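Local coordinates for protein MerB2 (Bacillus megaterium, PDB 5C17) that probably cleaves the carbon-mercury bond of organomercurial compounds as an alkylmercury lyase, and binds a mercury(II) ion, at residues Thr5-Phe10 with Leu198-Glu203; Leu15-Lys20 with Phe154-Pro159; Trp101-Thr106 with Thr147-Val152. All coordinates share one frame; numbering follows the deposited sequence. Where two conformers were deposited one is given.

Contact 1: Thr5-Phe10 with Leu198-Glu203; sequences TELKKF and LSFGNE. With DTV ((2S,3S)-1,4-dimercaptobutane-2,3-diol), chain D.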
loop_
_atom_site.group_PDB
_atom_site.type_symbol
_atom_site.label_atom_id
_atom_site.label_comp_id
_atom_site.label_asym_id
_atom_site.label_seq_id
_atom_site.Cartn_x
_atom_site.Cartn_y
_atom_site.Cartn_z
ATOM N N THR A 5 9.332 5.990 14.691
ATOM C CA THR A 5 10.154 4.911 15.236
ATOM C C THR A 5 9.403 3.601 15.093
ATOM O O THR A 5 9.960 2.577 14.695
ATOM C CB THR A 5 10.485 5.161 16.731
ATOM O OG1 THR A 5 11.352 6.298 16.835
ATOM C CG2 THR A 5 11.165 3.949 17.369
ATOM N N GLU A 6 8.116 3.649 15.385
ATOM C CA GLU A 6 7.289 2.470 15.327
ATOM C C GLU A 6 7.283 1.867 13.912
ATOM O O GLU A 6 7.409 0.648 13.766
ATOM C CB GLU A 6 5.884 2.818 15.812
ATOM C CG GLU A 6 4.927 1.654 15.809
ATOM C CD GLU A 6 3.569 2.021 16.371
ATOM O OE1 GLU A 6 3.487 3.006 17.130
ATOM O OE2 GLU A 6 2.582 1.322 16.050
ATOM N N LEU A 7 7.141 2.695 12.872
ATOM C CA LEU A 7 7.103 2.185 11.498
ATOM C C LEU A 7 8.423 1.542 11.081
ATOM O O LEU A 7 8.443 0.477 10.472
ATOM C CB LEU A 7 6.740 3.307 10.523
ATOM C CG LEU A 7 6.553 2.881 9.074
ATOM C CD1 LEU A 7 5.453 1.806 8.949
ATOM C CD2 LEU A 7 6.238 4.098 8.240
ATOM N N LYS A 8 9.527 2.202 11.391
ATOM C CA LYS A 8 10.848 1.643 11.106
ATOM C C LYS A 8 10.998 0.294 11.788
ATOM O O LYS A 8 11.480 -0.678 11.182
ATOM C CB LYS A 8 11.948 2.588 11.605
ATOM C CG LYS A 8 11.825 3.992 11.086
ATOM C CD LYS A 8 12.953 4.880 11.570
ATOM C CE LYS A 8 12.945 6.204 10.827
ATOM N NZ LYS A 8 14.153 6.993 11.136
ATOM N N LYS A 9 10.586 0.217 13.051
ATOM C CA LYS A 9 10.724 -1.018 13.812
ATOM C C LYS A 9 9.798 -2.116 13.285
ATOM O O LYS A 9 10.156 -3.291 13.300
ATOM C CB LYS A 9 10.483 -0.785 15.311
ATOM C CG LYS A 9 11.482 0.157 15.972
ATOM C CD LYS A 9 12.906 -0.336 15.888
ATOM C CE LYS A 9 13.844 0.662 16.569
ATOM N NZ LYS A 9 15.240 0.165 16.679
ATOM N N PHE A 10 8.613 -1.727 12.816
ATOM C CA PHE A 10 7.704 -2.661 12.149
ATOM C C PHE A 10 8.382 -3.324 10.963
ATOM O O PHE A 10 8.340 -4.545 10.814
ATOM C CB PHE A 10 6.414 -1.931 11.732
ATOM C CG PHE A 10 5.629 -2.616 10.627
ATOM C CD1 PHE A 10 4.737 -3.652 10.905
ATOM C CD2 PHE A 10 5.741 -2.181 9.314
ATOM C CE1 PHE A 10 4.016 -4.255 9.873
ATOM C CE2 PHE A 10 5.021 -2.787 8.289
ATOM C CZ PHE A 10 4.158 -3.807 8.575
ATOM N N LEU A 198 2.721 10.635 3.376
ATOM C CA LEU A 198 3.771 10.793 2.376
ATOM C C LEU A 198 5.110 10.344 2.920
ATOM O O LEU A 198 5.867 9.657 2.241
ATOM C CB LEU A 198 3.865 12.238 1.907
ATOM C CG LEU A 198 2.898 12.660 0.817
ATOM C CD1 LEU A 198 2.923 14.164 0.649
ATOM C CD2 LEU A 198 3.251 11.975 -0.495
ATOM N N SER A 199 5.408 10.738 4.153
ATOM C CA SER A 199 6.705 10.417 4.734
ATOM C C SER A 199 6.870 8.909 4.963
ATOM O O SER A 199 7.988 8.405 5.024
ATOM C CB SER A 199 6.905 11.177 6.042
ATOM O OG SER A 199 6.223 10.529 7.084
ATOM N N PHE A 200 5.763 8.178 5.064
ATOM C CA PHE A 200 5.852 6.739 5.270
ATOM C C PHE A 200 6.562 6.038 4.103
ATOM O O PHE A 200 7.120 4.971 4.275
ATOM C CB PHE A 200 4.467 6.126 5.432
ATOM C CG PHE A 200 3.921 6.181 6.835
ATOM C CD1 PHE A 200 4.391 7.089 7.771
ATOM C CD2 PHE A 200 2.933 5.294 7.215
ATOM C CE1 PHE A 200 3.866 7.104 9.066
ATOM C CE2 PHE A 200 2.405 5.309 8.503
ATOM C CZ PHE A 200 2.871 6.213 9.421
ATOM N N GLY A 201 6.551 6.647 2.925
ATOM C CA GLY A 201 7.227 6.055 1.785
ATOM C C GLY A 201 8.718 5.930 2.002
ATOM O O GLY A 201 9.354 5.097 1.367
ATOM N N ASN A 202 9.290 6.761 2.875
ATOM C CA ASN A 202 10.697 6.627 3.248
ATOM C C ASN A 202 10.995 5.226 3.772
ATOM O O ASN A 202 11.976 4.589 3.372
ATOM C CB ASN A 202 11.070 7.628 4.351
ATOM C CG ASN A 202 11.136 9.066 3.865
ATOM O OD1 ASN A 202 11.111 9.335 2.675
ATOM N ND2 ASN A 202 11.238 10.005 4.806
ATOM N N GLU A 203 10.130 4.745 4.650
ATOM C CA GLU A 203 10.334 3.472 5.304
ATOM C C GLU A 203 10.051 2.315 4.330
ATOM O O GLU A 203 10.704 1.282 4.385
ATOM C CB GLU A 203 9.475 3.389 6.567
ATOM C CG GLU A 203 10.080 4.132 7.775
ATOM C CD GLU A 203 9.892 5.652 7.749
ATOM O OE1 GLU A 203 10.573 6.328 8.548
ATOM O OE2 GLU A 203 9.058 6.174 6.974
HETATM S S1 DTV D . 0.412 -4.272 8.807
HETATM C C1 DTV D . 0.627 -2.834 7.760
HETATM C C2 DTV D . 0.243 -3.079 6.311
HETATM O O2 DTV D . -1.134 -3.313 6.215
HETATM C C3 DTV D . 0.588 -1.914 5.377
HETATM O O3 DTV D . 1.990 -1.733 5.361
HETATM C C4 DTV D . -0.078 -0.605 5.769
HETATM S S4 DTV D . -0.178 0.546 4.404
#
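F200 and E203 of helix 194-207 receive L7 and K8 of the N-terminal helix 5-17 in a helix-helix packing; the axes of the two short segments run in roughly the same sense, crossing at -35° with a closest approach of 10.0 Å. S199 precedes the touching residues and gives its carbonyl O to K4, just ahead of the first helix. At F200 the ring offers one face to a methyl of L7: CD2 lies 3.5 Å from the ring centroid and 17° off the normal, a CH-pi contact displaced toward the rim. The chi1 of -175° sends the L7 branch toward helix 194-207. One turn on, E203 CB touches that same CD2 methyl of L7 at 3.7 Å, and L7 CG also lies near E203 CB and CG. In one of its two conformers the E203 chain then bends at chi2, bringing OE1 across the K8 chain. The acid's salt bridge goes to K4, through OE2; K8 contributes mainly the carbon part of its chain, and K8 NZ stays 4.5 Å from E203 OE1, beyond salt-bridge range. In that conformer the nearest atoms of the pair are K8 CE and E203 OE1, 3.3 Å apart.

Contact 2: Leu15-Lys20 with Phe154-Pro159; sequences LAKLPK and FDSEAP. With DTV ((2S,3S)-1,4-dimercaptobutane-2,3-diol), chain D.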
loop_
_atom_site.group_PDB
_atom_site.type_symbol
_atom_site.label_atom_id
_atom_site.label_comp_id
_atom_site.label_asym_id
_atom_site.label_seq_id
_atom_site.Cartn_x
_atom_site.Cartn_y
_atom_site.Cartn_z
ATOM N N LEU A 15 11.185 -7.793 8.183
ATOM C CA LEU A 15 12.328 -8.331 7.444
ATOM C C LEU A 15 12.957 -9.524 8.164
ATOM O O LEU A 15 13.375 -10.496 7.525
ATOM C CB LEU A 15 13.383 -7.247 7.230
ATOM C CG LEU A 15 13.093 -6.241 6.127
ATOM C CD1 LEU A 15 14.017 -5.037 6.204
ATOM C CD2 LEU A 15 13.211 -6.911 4.756
ATOM N N ALA A 16 13.025 -9.456 9.492
ATOM C CA ALA A 16 13.570 -10.552 10.280
ATOM C C ALA A 16 12.733 -11.828 10.111
ATOM O O ALA A 16 13.272 -12.940 10.141
ATOM C CB ALA A 16 13.638 -10.154 11.749
ATOM N N LYS A 17 11.422 -11.657 9.949
ATOM C CA LYS A 17 10.483 -12.781 9.835
ATOM C C LYS A 17 10.427 -13.402 8.441
ATOM O O LYS A 17 10.066 -14.565 8.289
ATOM C CB LYS A 17 9.064 -12.317 10.201
ATOM C CG LYS A 17 8.855 -12.012 11.653
ATOM C CD LYS A 17 7.527 -11.266 11.878
ATOM C CE LYS A 17 7.170 -11.229 13.339
ATOM N NZ LYS A 17 6.684 -12.549 13.809
ATOM N N LEU A 18 10.712 -12.607 7.422
ATOM C CA LEU A 18 10.569 -13.065 6.052
ATOM C C LEU A 18 11.760 -13.900 5.601
ATOM O O LEU A 18 12.871 -13.716 6.090
ATOM C CB LEU A 18 10.416 -11.871 5.121
ATOM C CG LEU A 18 9.096 -11.124 5.252
ATOM C CD1 LEU A 18 9.123 -9.864 4.412
ATOM C CD2 LEU A 18 7.912 -12.009 4.841
ATOM N N PRO A 19 11.538 -14.816 4.647
ATOM C CA PRO A 19 12.647 -15.574 4.057
ATOM C C PRO A 19 13.727 -14.685 3.439
ATOM O O PRO A 19 13.426 -13.587 2.994
ATOM C CB PRO A 19 11.975 -16.358 2.938
ATOM C CG PRO A 19 10.561 -16.402 3.268
ATOM C CD PRO A 19 10.239 -15.208 4.083
ATOM N N LYS A 20 14.956 -15.179 3.356
ATOM C CA LYS A 20 16.096 -14.368 2.877
ATOM C C LYS A 20 15.954 -13.767 1.464
ATOM O O LYS A 20 16.488 -12.679 1.196
ATOM C CB LYS A 20 17.404 -15.178 2.949
ATOM C CG LYS A 20 17.912 -15.409 4.370
ATOM C CD LYS A 20 19.234 -16.170 4.385
ATOM C CE LYS A 20 19.525 -16.752 5.761
ATOM N NZ LYS A 20 20.785 -16.222 6.366
ATOM N N PHE A 154 0.154 -1.060 13.494
ATOM C CA PHE A 154 0.695 -2.008 12.569
ATOM C C PHE A 154 1.165 -3.224 13.414
ATOM O O PHE A 154 1.526 -3.141 14.544
ATOM C CB PHE A 154 1.781 -1.440 11.574
ATOM C CG PHE A 154 1.268 -0.411 10.540
ATOM C CD1 PHE A 154 -0.048 0.016 10.497
ATOM C CD2 PHE A 154 2.123 0.065 9.578
ATOM C CE1 PHE A 154 -0.474 0.929 9.561
ATOM C CE2 PHE A 154 1.697 0.974 8.632
ATOM C CZ PHE A 154 0.393 1.406 8.638
ATOM N N ASP A 155 1.144 -4.330 12.737
ATOM C CA ASP A 155 1.066 -5.732 13.239
ATOM C C ASP A 155 1.960 -6.524 12.237
ATOM O O ASP A 155 1.643 -6.613 11.125
ATOM C CB ASP A 155 -0.452 -6.135 13.227
ATOM C CG ASP A 155 -0.784 -7.552 13.718
ATOM O OD1 ASP A 155 -0.069 -8.511 13.500
ATOM O OD2 ASP A 155 -1.893 -7.728 14.235
ATOM N N SER A 156 3.071 -7.001 12.658
ATOM C CA SER A 156 3.975 -7.801 11.814
ATOM C C SER A 156 3.450 -9.168 11.397
ATOM O O SER A 156 4.017 -9.756 10.529
ATOM C CB SER A 156 5.246 -8.058 12.515
ATOM O OG SER A 156 5.046 -8.900 13.561
ATOM N N GLU A 157 2.347 -9.615 11.973
ATOM C CA GLU A 157 1.781 -10.884 11.551
ATOM C C GLU A 157 0.454 -10.721 10.833
ATOM O O GLU A 157 -0.073 -11.678 10.303
ATOM C CB GLU A 157 1.636 -11.816 12.753
ATOM C CG GLU A 157 2.945 -12.417 13.189
ATOM C CD GLU A 157 3.564 -13.338 12.142
ATOM O OE1 GLU A 157 2.852 -14.188 11.562
ATOM O OE2 GLU A 157 4.781 -13.217 11.897
ATOM N N ALA A 158 -0.061 -9.497 10.788
ATOM C CA ALA A 158 -1.342 -9.242 10.167
ATOM C C ALA A 158 -1.181 -9.258 8.661
ATOM O O ALA A 158 -0.210 -8.719 8.153
ATOM C CB ALA A 158 -1.880 -7.895 10.616
ATOM N N PRO A 159 -2.130 -9.883 7.953
ATOM C CA PRO A 159 -2.074 -9.778 6.500
ATOM C C PRO A 159 -2.364 -8.351 6.038
ATOM O O PRO A 159 -3.086 -7.611 6.723
ATOM C CB PRO A 159 -3.165 -10.744 6.029
ATOM C CG PRO A 159 -4.102 -10.863 7.178
ATOM C CD PRO A 159 -3.277 -10.692 8.412
HETATM S S1 DTV D . 0.412 -4.272 8.807
HETATM C C1 DTV D . 0.627 -2.834 7.760
HETATM C C2 DTV D . 0.243 -3.079 6.311
HETATM O O2 DTV D . -1.134 -3.313 6.215
HETATM C C3 DTV D . 0.588 -1.914 5.377
HETATM O O3 DTV D . 1.990 -1.733 5.361
HETATM C C4 DTV D . -0.078 -0.605 5.769
HETATM S S4 DTV D . -0.178 0.546 4.404
#
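The backbones of K17 and S156 stay well apart, 8.4 Å between their CA atoms, where the last turn of helix 5-17 faces the irregular segment 154-159, so long side chains must bridge the interval. K17 does this from the helix end. Its chain runs out nearly straight and then turns at chi4 (-74°), laying CE against S156 OG at 3.2 Å and directing NZ to the carboxylate of E157. There K17 NZ donates a hydrogen bond of 2.8 Å to E157 OE2 within a salt bridge, meeting the oxygen on its anti side and 28° out of the carboxylate plane. The same oxygen also takes a salt bridge from R65, which binds the backbone O of S156 as well; two cations sharing one acid would probably favour its ionised form. Within 154-159 the turn is braced by D155, whose OD1 accepts from E157 N at 3.1 Å through its anti lone pair, with an N-H...O angle of 143°. At the start of the segment, away from K17, F154 lies with one ring face on the bound dithiol: DTV C1 sits 3.7 Å above the ring plane, toward the rim, while F154 CZ comes within 3.5 Å of DTV C4. A serine in place of F154 would probably strip DTV C1 and C4 of this flat apolar wall and deprive F10 of its edge-to-face partner. The carbonyl O of D155 approaches DTV S1 at 3.5 Å. F154 and D155 thus both belong to the dithiol pocket, and the turn that D155 begins is an Asx turn, joined to the C-terminal end of helix 5-17 by a surface salt bridge.

Contact 3: Trp101-Thr106 with Thr147-Val152; sequences WCAIST and TVIWTV. With HG (mercury (II) ion), chain B.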
loop_
_atom_site.group_PDB
_atom_site.type_symbol
_atom_site.label_atom_id
_atom_site.label_comp_id
_atom_site.label_asym_id
_atom_site.label_seq_id
_atom_site.Cartn_x
_atom_site.Cartn_y
_atom_site.Cartn_z
ATOM N N TRP A 101 -4.009 -0.179 -2.259
ATOM C CA TRP A 101 -4.795 -0.988 -1.329
ATOM C C TRP A 101 -5.486 -0.170 -0.234
ATOM O O TRP A 101 -6.472 -0.635 0.322
ATOM C CB TRP A 101 -3.938 -2.059 -0.679
ATOM C CG TRP A 101 -3.468 -3.121 -1.624
ATOM C CD1 TRP A 101 -3.905 -3.353 -2.891
ATOM C CD2 TRP A 101 -2.465 -4.098 -1.361
ATOM N NE1 TRP A 101 -3.227 -4.418 -3.443
ATOM C CE2 TRP A 101 -2.345 -4.901 -2.516
ATOM C CE3 TRP A 101 -1.668 -4.393 -0.255
ATOM C CZ2 TRP A 101 -1.435 -5.940 -2.598
ATOM C CZ3 TRP A 101 -0.772 -5.435 -0.337
ATOM C CH2 TRP A 101 -0.665 -6.199 -1.496
ATOM N N CYS A 102 -4.964 1.009 0.099
ATOM C CA CYS A 102 -5.558 1.836 1.143
ATOM C C CYS A 102 -5.112 3.284 0.989
ATOM O O CYS A 102 -4.262 3.620 0.165
ATOM C CB CYS A 102 -5.184 1.319 2.536
ATOM S SG CYS A 102 -3.464 1.649 2.994
ATOM N N ALA A 103 -5.670 4.131 1.837
ATOM C CA ALA A 103 -5.376 5.561 1.817
ATOM C C ALA A 103 -3.898 5.849 2.048
ATOM O O ALA A 103 -3.312 6.717 1.408
ATOM C CB ALA A 103 -6.198 6.256 2.866
ATOM N N ILE A 104 -3.292 5.153 2.994
ATOM C CA ILE A 104 -1.874 5.400 3.256
ATOM C C ILE A 104 -1.053 5.066 2.015
ATOM O O ILE A 104 -0.154 5.832 1.648
ATOM C CB ILE A 104 -1.368 4.620 4.473
ATOM C CG1 ILE A 104 -2.016 5.173 5.752
ATOM C CG2 ILE A 104 0.142 4.710 4.564
ATOM C CD1 ILE A 104 -1.717 4.353 6.993
ATOM N N SER A 105 -1.352 3.935 1.374
ATOM C CA SER A 105 -0.618 3.495 0.202
ATOM C C SER A 105 -0.654 4.541 -0.905
ATOM O O SER A 105 0.325 4.732 -1.616
ATOM C CB SER A 105 -1.168 2.158 -0.322
ATOM O OG SER A 105 -0.969 1.117 0.618
ATOM N N THR A 106 -1.802 5.213 -1.073
ATOM C CA THR A 106 -1.905 6.221 -2.144
ATOM C C THR A 106 -0.791 7.259 -2.076
ATOM O O THR A 106 -0.339 7.763 -3.101
ATOM C CB THR A 106 -3.272 6.993 -2.185
ATOM O OG1 THR A 106 -3.470 7.804 -1.020
ATOM C CG2 THR A 106 -4.440 6.049 -2.381
ATOM N N THR A 147 -9.391 16.662 4.486
ATOM C CA THR A 147 -9.163 15.228 4.360
ATOM C C THR A 147 -8.062 14.752 5.301
ATOM O O THR A 147 -7.005 15.376 5.423
ATOM C CB THR A 147 -8.813 14.887 2.907
ATOM O OG1 THR A 147 -9.947 15.131 2.075
ATOM C CG2 THR A 147 -8.439 13.417 2.736
ATOM N N VAL A 148 -8.325 13.626 5.949
ATOM C CA VAL A 148 -7.402 12.991 6.877
ATOM C C VAL A 148 -7.458 11.479 6.666
ATOM O O VAL A 148 -8.301 10.979 5.914
ATOM C CB VAL A 148 -7.726 13.332 8.345
ATOM C CG1 VAL A 148 -7.432 14.811 8.639
ATOM C CG2 VAL A 148 -9.177 12.974 8.658
ATOM N N ILE A 149 -6.554 10.763 7.323
ATOM C CA ILE A 149 -6.499 9.312 7.254
ATOM C C ILE A 149 -6.699 8.707 8.641
ATOM O O ILE A 149 -6.215 9.250 9.636
ATOM C CB ILE A 149 -5.146 8.869 6.677
ATOM C CG1 ILE A 149 -5.110 9.210 5.187
ATOM C CG2 ILE A 149 -4.884 7.368 6.904
ATOM C CD1 ILE A 149 -3.745 9.031 4.521
ATOM N N TRP A 150 -7.441 7.605 8.685
ATOM C CA TRP A 150 -7.596 6.797 9.876
ATOM C C TRP A 150 -6.706 5.582 9.726
ATOM O O TRP A 150 -6.817 4.851 8.742
ATOM C CB TRP A 150 -9.046 6.369 10.011
ATOM C CG TRP A 150 -9.316 5.369 11.075
ATOM C CD1 TRP A 150 -9.423 4.021 10.927
ATOM C CD2 TRP A 150 -9.539 5.636 12.456
ATOM N NE1 TRP A 150 -9.684 3.428 12.122
ATOM C CE2 TRP A 150 -9.774 4.398 13.083
ATOM C CE3 TRP A 150 -9.562 6.798 13.224
ATOM C CZ2 TRP A 150 -10.023 4.289 14.450
ATOM C CZ3 TRP A 150 -9.815 6.689 14.574
ATOM C CH2 TRP A 150 -10.043 5.441 15.174
ATOM N N THR A 151 -5.833 5.364 10.701
ATOM C CA THR A 151 -4.901 4.254 10.693
ATOM C C THR A 151 -5.058 3.424 11.962
ATOM O O THR A 151 -5.651 3.872 12.947
ATOM C CB THR A 151 -3.453 4.744 10.536
ATOM O OG1 THR A 151 -2.603 3.621 10.302
ATOM C CG2 THR A 151 -2.983 5.493 11.754
ATOM N N VAL A 152 -4.547 2.200 11.911
ATOM C CA VAL A 152 -4.590 1.289 13.041
ATOM C C VAL A 152 -3.177 0.839 13.364
ATOM O O VAL A 152 -2.272 0.976 12.541
ATOM C CB VAL A 152 -5.490 0.058 12.763
ATOM C CG1 VAL A 152 -6.921 0.500 12.542
ATOM C CG2 VAL A 152 -4.989 -0.768 11.574
HETATM HG HG HG B . -2.288 -0.400 3.211
HETATM O O HOH W 1 -0.369 -1.395 2.024
#
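I104 meets both I149 and T151 of strand 148-151, while A103 meets I149, so the first turn of helix 103-113 rests on the middle strand of the three-stranded antiparallel sheet. I149 divides its branches between two neighbours: CG1 packs on A103 CB at 3.9 Å, and CG2 on I104 CG1 at 3.8 Å. The extended end of I104 continues along the strand until CD1 is 3.5 Å from T151 OG1. M192 of the adjoining strand 190-192 touches both isoleucines.

Behind this apolar layer, C102 occupies the N-cap position. Its SG lies between the backbone N and the carbonyl carbon (chi1 73°), where it accepts from S105 N at 3.5 Å, with an N-H...S angle of 163°, and also binds mercury at 2.4 Å. T106 OG1 donates to A103 O at 2.7 Å, tilted 20° from the carbonyl plane, adding a side-chain link within the same turn. A water ligand lies 2.5 Å from the ion, and C165 SG and the dithiol sulfur DTV S4 complete the site. Soft cysteine sulfur suits a soft, thiophilic metal such as mercury, and the bond from S105 N helps fix where C102 SG points.

In the fold
Contact 3 lies nested in the chain loop closed by contact 2, itself inside the loop closed by contact 1, which joins the two terminal helices. Helix 5-17 serves both contacts 1 and 2, whose centres are about 14 Å apart; contact 3 lies about 14 Å from contact 1 and 20 Å from contact 2, on helix 103-113 and the three-stranded sheet. Aromatic residues join all three: F10 CD1 packs on F154 CB at 3.8 Å, F200 CD2 on I104 CG2 at 3.9 Å, and F154 CZ on I104 CD1 at 4.0 Å. F10, F154, D155, C102 and S105 line the dithiol pocket, so distant segments converge round the bound mercury and its ligand.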